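Long-range contact in glycosyltransferase (Streptomyces halstedii, PDB 3WAD), which is a glycosyltransferase of the GT-B class, built from two Rossmann-like domains that each hold a parallel sheet: residues M1-H13 with A119-T133. Sequence-based numbering, arbitrary orientation.
Sequences MRVLMTVFANRSH and ARQWQPDLVIWDALT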
loop_
_atom_site.group_PDB
_atom_site.type_symbol
_atom_site.label_atom_id
_atom_site.label_comp_id
_atom_site.label_asym_id
_atom_site.label_seq_id
_atom_site.Cartn_x
_atom_site.Cartn_y
_atom_site.Cartn_z
ATOM N N MET B 1 -6.926 -7.431 -14.581
ATOM C CA MET B 1 -6.016 -8.504 -15.008
ATOM C C MET B 1 -5.262 -8.955 -13.769
ATOM O O MET B 1 -5.262 -8.294 -12.760
ATOM C CB MET B 1 -5.023 -7.954 -16.055
ATOM C CG MET B 1 -4.219 -6.702 -15.579
ATOM S SD MET B 1 -3.017 -6.091 -16.806
ATOM C CE MET B 1 -2.702 -7.650 -17.401
ATOM N N ARG B 2 -4.660 -10.107 -13.869
ATOM C CA ARG B 2 -3.945 -10.713 -12.774
ATOM C C ARG B 2 -2.430 -10.423 -13.050
ATOM O O ARG B 2 -1.933 -10.742 -14.170
ATOM C CB ARG B 2 -4.187 -12.203 -12.789
ATOM C CG ARG B 2 -5.721 -12.558 -12.797
ATOM C CD ARG B 2 -6.123 -13.491 -11.704
ATOM N NE ARG B 2 -6.335 -14.880 -12.076
ATOM C CZ ARG B 2 -7.193 -15.742 -11.476
ATOM N NH1 ARG B 2 -7.990 -15.395 -10.461
ATOM N NH2 ARG B 2 -7.263 -16.981 -11.895
ATOM N N VAL B 3 -1.749 -9.783 -12.075
ATOM C CA VAL B 3 -0.309 -9.495 -12.229
ATOM C C VAL B 3 0.465 -10.267 -11.196
ATOM O O VAL B 3 0.275 -10.103 -9.991
ATOM C CB VAL B 3 -0.042 -8.036 -12.025
ATOM C CG1 VAL B 3 1.516 -7.678 -12.359
ATOM C CG2 VAL B 3 -1.010 -7.191 -12.828
ATOM N N LEU B 4 1.337 -11.116 -11.648
ATOM C CA LEU B 4 2.213 -11.804 -10.746
ATOM C C LEU B 4 3.571 -11.041 -10.696
ATOM O O LEU B 4 4.338 -11.044 -11.650
ATOM C CB LEU B 4 2.359 -13.273 -11.176
ATOM C CG LEU B 4 3.319 -14.170 -10.435
ATOM C CD1 LEU B 4 2.894 -14.245 -8.921
ATOM C CD2 LEU B 4 3.485 -15.583 -11.041
ATOM N N MET B 5 3.858 -10.414 -9.571
ATOM C CA MET B 5 5.148 -9.720 -9.372
ATOM C C MET B 5 6.042 -10.552 -8.520
ATOM O O MET B 5 5.564 -11.172 -7.557
ATOM C CB MET B 5 4.917 -8.409 -8.680
ATOM C CG MET B 5 3.853 -7.568 -9.451
ATOM S SD MET B 5 3.626 -5.894 -8.777
ATOM C CE MET B 5 5.223 -5.091 -9.109
ATOM N N THR B 6 7.329 -10.636 -8.880
ATOM C CA THR B 6 8.166 -11.500 -8.108
ATOM C C THR B 6 9.480 -10.742 -7.781
ATOM O O THR B 6 9.995 -10.001 -8.602
ATOM C CB THR B 6 8.329 -12.843 -8.752
ATOM O OG1 THR B 6 9.130 -13.698 -7.910
ATOM C CG2 THR B 6 8.953 -12.725 -10.175
ATOM N N VAL B 7 9.972 -10.922 -6.569
ATOM C CA VAL B 7 11.237 -10.290 -6.163
ATOM C C VAL B 7 11.904 -11.259 -5.180
ATOM O O VAL B 7 11.195 -11.881 -4.358
ATOM C CB VAL B 7 11.006 -8.842 -5.621
ATOM C CG1 VAL B 7 10.111 -8.875 -4.403
ATOM C CG2 VAL B 7 12.333 -8.172 -5.216
ATOM N N PHE B 8 13.240 -11.433 -5.255
ATOM C CA PHE B 8 13.944 -12.217 -4.239
ATOM C C PHE B 8 13.802 -11.542 -2.829
ATOM O O PHE B 8 13.446 -10.374 -2.757
ATOM C CB PHE B 8 15.419 -12.525 -4.600
ATOM C CG PHE B 8 16.342 -11.334 -4.479
ATOM C CD1 PHE B 8 17.167 -11.189 -3.347
ATOM C CD2 PHE B 8 16.321 -10.292 -5.433
ATOM C CE1 PHE B 8 18.008 -10.005 -3.195
ATOM C CE2 PHE B 8 17.157 -9.151 -5.327
ATOM C CZ PHE B 8 18.017 -9.013 -4.221
ATOM N N ALA B 9 14.058 -12.285 -1.727
ATOM C CA ALA B 9 13.822 -11.755 -0.372
ATOM C C ALA B 9 14.840 -10.712 0.048
ATOM O O ALA B 9 15.925 -11.007 0.615
ATOM C CB ALA B 9 13.678 -12.919 0.699
ATOM N N ASN B 10 14.501 -9.455 -0.243
ATOM C CA ASN B 10 15.378 -8.331 0.050
ATOM C C ASN B 10 14.462 -7.154 0.153
ATOM O O ASN B 10 13.768 -6.863 -0.830
ATOM C CB ASN B 10 16.367 -8.057 -1.114
ATOM C CG ASN B 10 17.258 -6.820 -0.843
ATOM O OD1 ASN B 10 16.891 -5.667 -1.076
ATOM N ND2 ASN B 10 18.438 -7.081 -0.356
ATOM N N ARG B 11 14.495 -6.450 1.269
ATOM C CA ARG B 11 13.556 -5.375 1.484
ATOM C C ARG B 11 13.692 -4.206 0.498
ATOM O O ARG B 11 12.667 -3.599 0.152
ATOM C CB ARG B 11 13.625 -4.851 2.928
ATOM C CG ARG B 11 12.363 -4.149 3.465
ATOM C CD ARG B 11 12.376 -4.196 5.039
ATOM N NE ARG B 11 13.755 -4.278 5.524
ATOM C CZ ARG B 11 14.339 -5.365 6.044
ATOM N NH1 ARG B 11 13.666 -6.508 6.205
ATOM N NH2 ARG B 11 15.619 -5.308 6.414
ATOM N N SER B 12 14.918 -3.827 0.167
ATOM C CA SER B 12 15.199 -2.725 -0.784
ATOM C C SER B 12 14.623 -3.064 -2.164
ATOM O O SER B 12 14.047 -2.229 -2.781
ATOM C CB SER B 12 16.732 -2.506 -0.952
ATOM O OG SER B 12 17.201 -2.025 0.298
ATOM N N HIS B 13 14.858 -4.268 -2.659
ATOM C CA HIS B 13 14.369 -4.601 -3.993
ATOM C C HIS B 13 12.863 -4.747 -3.919
ATOM O O HIS B 13 12.188 -4.375 -4.874
ATOM C CB HIS B 13 14.998 -5.865 -4.513
ATOM C CG HIS B 13 16.412 -5.690 -4.971
ATOM N ND1 HIS B 13 16.755 -5.722 -6.307
ATOM C CD2 HIS B 13 17.586 -5.530 -4.268
ATOM C CE1 HIS B 13 18.070 -5.570 -6.419
ATOM N NE2 HIS B 13 18.599 -5.501 -5.195
ATOM N N ALA B 119 2.036 -19.795 -11.218
ATOM C CA ALA B 119 1.660 -19.160 -12.510
ATOM C C ALA B 119 0.663 -20.111 -13.229
ATOM O O ALA B 119 -0.334 -19.636 -13.737
ATOM C CB ALA B 119 2.912 -18.763 -13.421
ATOM N N ARG B 120 0.894 -21.422 -13.138
ATOM C CA ARG B 120 0.032 -22.412 -13.860
ATOM C C ARG B 120 -1.377 -22.372 -13.246
ATOM O O ARG B 120 -2.375 -22.133 -13.964
ATOM C CB ARG B 120 0.611 -23.817 -13.887
ATOM C CG ARG B 120 1.922 -23.966 -14.650
ATOM C CD ARG B 120 2.133 -25.395 -15.236
ATOM N NE ARG B 120 3.386 -26.038 -14.814
ATOM C CZ ARG B 120 4.517 -26.197 -15.538
ATOM N NH1 ARG B 120 4.663 -25.700 -16.779
ATOM N NH2 ARG B 120 5.562 -26.821 -14.979
ATOM N N GLN B 121 -1.437 -22.423 -11.913
ATOM C CA GLN B 121 -2.710 -22.287 -11.195
ATOM C C GLN B 121 -3.390 -20.988 -11.421
ATOM O O GLN B 121 -4.514 -20.955 -11.921
ATOM C CB GLN B 121 -2.530 -22.512 -9.698
ATOM C CG GLN B 121 -2.425 -23.944 -9.351
ATOM C CD GLN B 121 -3.400 -24.848 -10.203
ATOM O OE1 GLN B 121 -4.645 -24.648 -10.213
ATOM N NE2 GLN B 121 -2.808 -25.851 -10.913
ATOM N N TRP B 122 -2.740 -19.899 -11.048
ATOM C CA TRP B 122 -3.359 -18.558 -11.085
ATOM C C TRP B 122 -3.515 -18.000 -12.463
ATOM O O TRP B 122 -4.259 -16.987 -12.687
ATOM C CB TRP B 122 -2.471 -17.527 -10.308
ATOM C CG TRP B 122 -3.218 -16.257 -9.871
ATOM C CD1 TRP B 122 -4.485 -16.236 -9.310
ATOM C CD2 TRP B 122 -2.757 -14.887 -9.834
ATOM N NE1 TRP B 122 -4.834 -14.994 -8.973
ATOM C CE2 TRP B 122 -3.812 -14.120 -9.276
ATOM C CE3 TRP B 122 -1.567 -14.238 -10.190
ATOM C CZ2 TRP B 122 -3.720 -12.714 -9.070
ATOM C CZ3 TRP B 122 -1.476 -12.851 -10.009
ATOM C CH2 TRP B 122 -2.561 -12.088 -9.467
ATOM N N GLN B 123 -2.659 -18.507 -13.342
ATOM C CA GLN B 123 -2.522 -18.032 -14.724
ATOM C C GLN B 123 -2.540 -16.502 -14.890
ATOM O O GLN B 123 -3.439 -15.986 -15.470
ATOM C CB GLN B 123 -3.581 -18.725 -15.639
ATOM C CG GLN B 123 -3.356 -20.277 -15.726
ATOM C CD GLN B 123 -2.285 -20.648 -16.718
ATOM O OE1 GLN B 123 -1.981 -19.855 -17.585
ATOM N NE2 GLN B 123 -1.705 -21.871 -16.605
ATOM N N PRO B 124 -1.466 -15.775 -14.468
ATOM C CA PRO B 124 -1.436 -14.336 -14.562
ATOM C C PRO B 124 -1.481 -13.748 -15.989
ATOM O O PRO B 124 -0.969 -14.357 -16.873
ATOM C CB PRO B 124 -0.079 -14.003 -13.937
ATOM C CG PRO B 124 0.735 -15.062 -14.261
ATOM C CD PRO B 124 -0.152 -16.310 -14.127
ATOM N N ASP B 125 -1.997 -12.550 -16.201
ATOM C CA ASP B 125 -1.915 -11.931 -17.530
ATOM C C ASP B 125 -0.647 -11.135 -17.806
ATOM O O ASP B 125 -0.387 -10.751 -18.991
ATOM C CB ASP B 125 -3.076 -10.980 -17.714
ATOM C CG ASP B 125 -4.428 -11.718 -17.518
ATOM O OD1 ASP B 125 -4.707 -12.631 -18.345
ATOM O OD2 ASP B 125 -5.099 -11.522 -16.461
ATOM N N LEU B 126 0.077 -10.798 -16.720
ATOM C CA LEU B 126 1.379 -10.031 -16.783
ATOM C C LEU B 126 2.281 -10.556 -15.620
ATOM O O LEU B 126 1.760 -10.761 -14.485
ATOM C CB LEU B 126 1.059 -8.538 -16.699
ATOM C CG LEU B 126 2.209 -7.499 -16.882
ATOM C CD1 LEU B 126 2.759 -7.585 -18.321
ATOM C CD2 LEU B 126 1.732 -6.160 -16.539
ATOM N N VAL B 127 3.531 -10.982 -15.917
ATOM C CA VAL B 127 4.564 -11.146 -14.861
ATOM C C VAL B 127 5.502 -9.906 -14.839
ATOM O O VAL B 127 5.975 -9.420 -15.926
ATOM C CB VAL B 127 5.283 -12.485 -14.953
ATOM C CG1 VAL B 127 6.494 -12.636 -13.862
ATOM C CG2 VAL B 127 4.227 -13.656 -14.831
ATOM N N ILE B 128 5.703 -9.329 -13.638
ATOM C CA ILE B 128 6.682 -8.175 -13.443
ATOM C C ILE B 128 7.745 -8.699 -12.483
ATOM O O ILE B 128 7.428 -9.067 -11.347
ATOM C CB ILE B 128 6.072 -6.916 -12.871
ATOM C CG1 ILE B 128 4.860 -6.430 -13.759
ATOM C CG2 ILE B 128 7.161 -5.780 -12.684
ATOM C CD1 ILE B 128 4.131 -5.292 -13.186
ATOM N N TRP B 129 8.977 -8.831 -12.964
ATOM C CA TRP B 129 10.013 -9.427 -12.109
ATOM C C TRP B 129 11.106 -8.395 -11.848
ATOM O O TRP B 129 11.667 -7.800 -12.771
ATOM C CB TRP B 129 10.617 -10.652 -12.683
ATOM C CG TRP B 129 11.025 -10.644 -14.189
ATOM C CD1 TRP B 129 10.172 -10.587 -15.339
ATOM C CD2 TRP B 129 12.369 -10.702 -14.703
ATOM N NE1 TRP B 129 10.944 -10.693 -16.487
ATOM C CE2 TRP B 129 12.278 -10.736 -16.137
ATOM C CE3 TRP B 129 13.637 -10.859 -14.094
ATOM C CZ2 TRP B 129 13.416 -10.863 -16.955
ATOM C CZ3 TRP B 129 14.753 -10.982 -14.903
ATOM C CH2 TRP B 129 14.632 -10.991 -16.344
ATOM N N ASP B 130 11.441 -8.241 -10.581
ATOM C CA ASP B 130 12.714 -7.593 -10.196
ATOM C C ASP B 130 13.897 -8.149 -11.005
ATOM O O ASP B 130 14.025 -9.363 -11.137
ATOM C CB ASP B 130 12.941 -7.844 -8.728
ATOM C CG ASP B 130 14.424 -7.618 -8.316
ATOM O OD1 ASP B 130 14.698 -6.492 -7.933
ATOM O OD2 ASP B 130 15.262 -8.571 -8.380
ATOM N N ALA B 131 14.770 -7.247 -11.499
ATOM C CA ALA B 131 15.753 -7.608 -12.530
ATOM C C ALA B 131 16.757 -8.692 -12.082
ATOM O O ALA B 131 17.426 -9.326 -12.904
ATOM C CB ALA B 131 16.463 -6.356 -13.051
ATOM N N LEU B 132 16.872 -8.892 -10.772
ATOM C CA LEU B 132 17.739 -9.918 -10.232
ATOM C C LEU B 132 17.003 -11.209 -9.939
ATOM O O LEU B 132 17.604 -12.121 -9.353
ATOM C CB LEU B 132 18.412 -9.403 -8.945
ATOM C CG LEU B 132 19.353 -8.216 -9.168
ATOM C CD1 LEU B 132 20.287 -7.975 -7.919
ATOM C CD2 LEU B 132 20.213 -8.384 -10.392
ATOM N N THR B 133 15.701 -11.278 -10.258
ATOM C CA THR B 133 14.918 -12.437 -9.824
ATOM C C THR B 133 14.498 -13.391 -11.004
ATOM O O THR B 133 13.358 -13.325 -11.490
ATOM C CB THR B 133 13.636 -11.930 -9.014
ATOM O OG1 THR B 133 14.081 -11.089 -7.922
ATOM C CG2 THR B 133 12.896 -13.146 -8.412
HETATM O O HOH W 1 12.892 -4.724 -7.557
#
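Arg-2 lies along Trp-122, and its side chain can be followed outward over the indole. CB sits over the face of the six-membered ring, 3.7 Å from Trp-122 CH2. CG runs past Asp-125 OD2, and CD then rests on the face of the five-membered ring, 3.7 Å from its centroid, in a CH-pi contact. Bends at chi2 and chi3 carry the guanidinium onward to Trp-122 CD1, where it stacks flat on the indole, the planes 25° apart, while NE and NH2 each give a weak hydrogen bond to Trp-122 O, the carbonyl of the last helical residue. Arginine suits this place because its methylene chain is apolar and its planar guanidinium can stack and donate hydrogen bonds at once. His-32 stacks on Trp-122 too. The backbone N of Arg-2 meets the anti lone pair of Asp-125 OD2 in a nearly straight bond, 3.0 Å and 170°, and its O accepts from Asp-125 N and Leu-126 N.

From there strands 2-6 and 126-130 run parallel, neighbours in the interior of the N-terminal Rossmann-like sheet of a GT-B fold, with 126-130 its middle strand in the order 3-2-1-4-5-6-7. Mostly apolar side chains line both faces: Val-3 CG1 packs on Ile-128 CD1 at 3.6 Å, whereas Leu-4 CB meets Pro-124 CB on the face covered by helix 109-122.

At the C-terminal end of strand 126-130, His-13 ND1 donates to the syn side of Asp-130 OD1 at 2.7 Å. Asp-130 OD2 takes Leu-132 N, closing an Asx turn, and the hydroxyl of Thr-133 from the opposite face of the carboxylate. A hydroxyl fits here because Thr-133 OG1 can donate there and accept from Phe-8 N at 2.8 Å; its methyl CG2 lies against Thr-6 OG1.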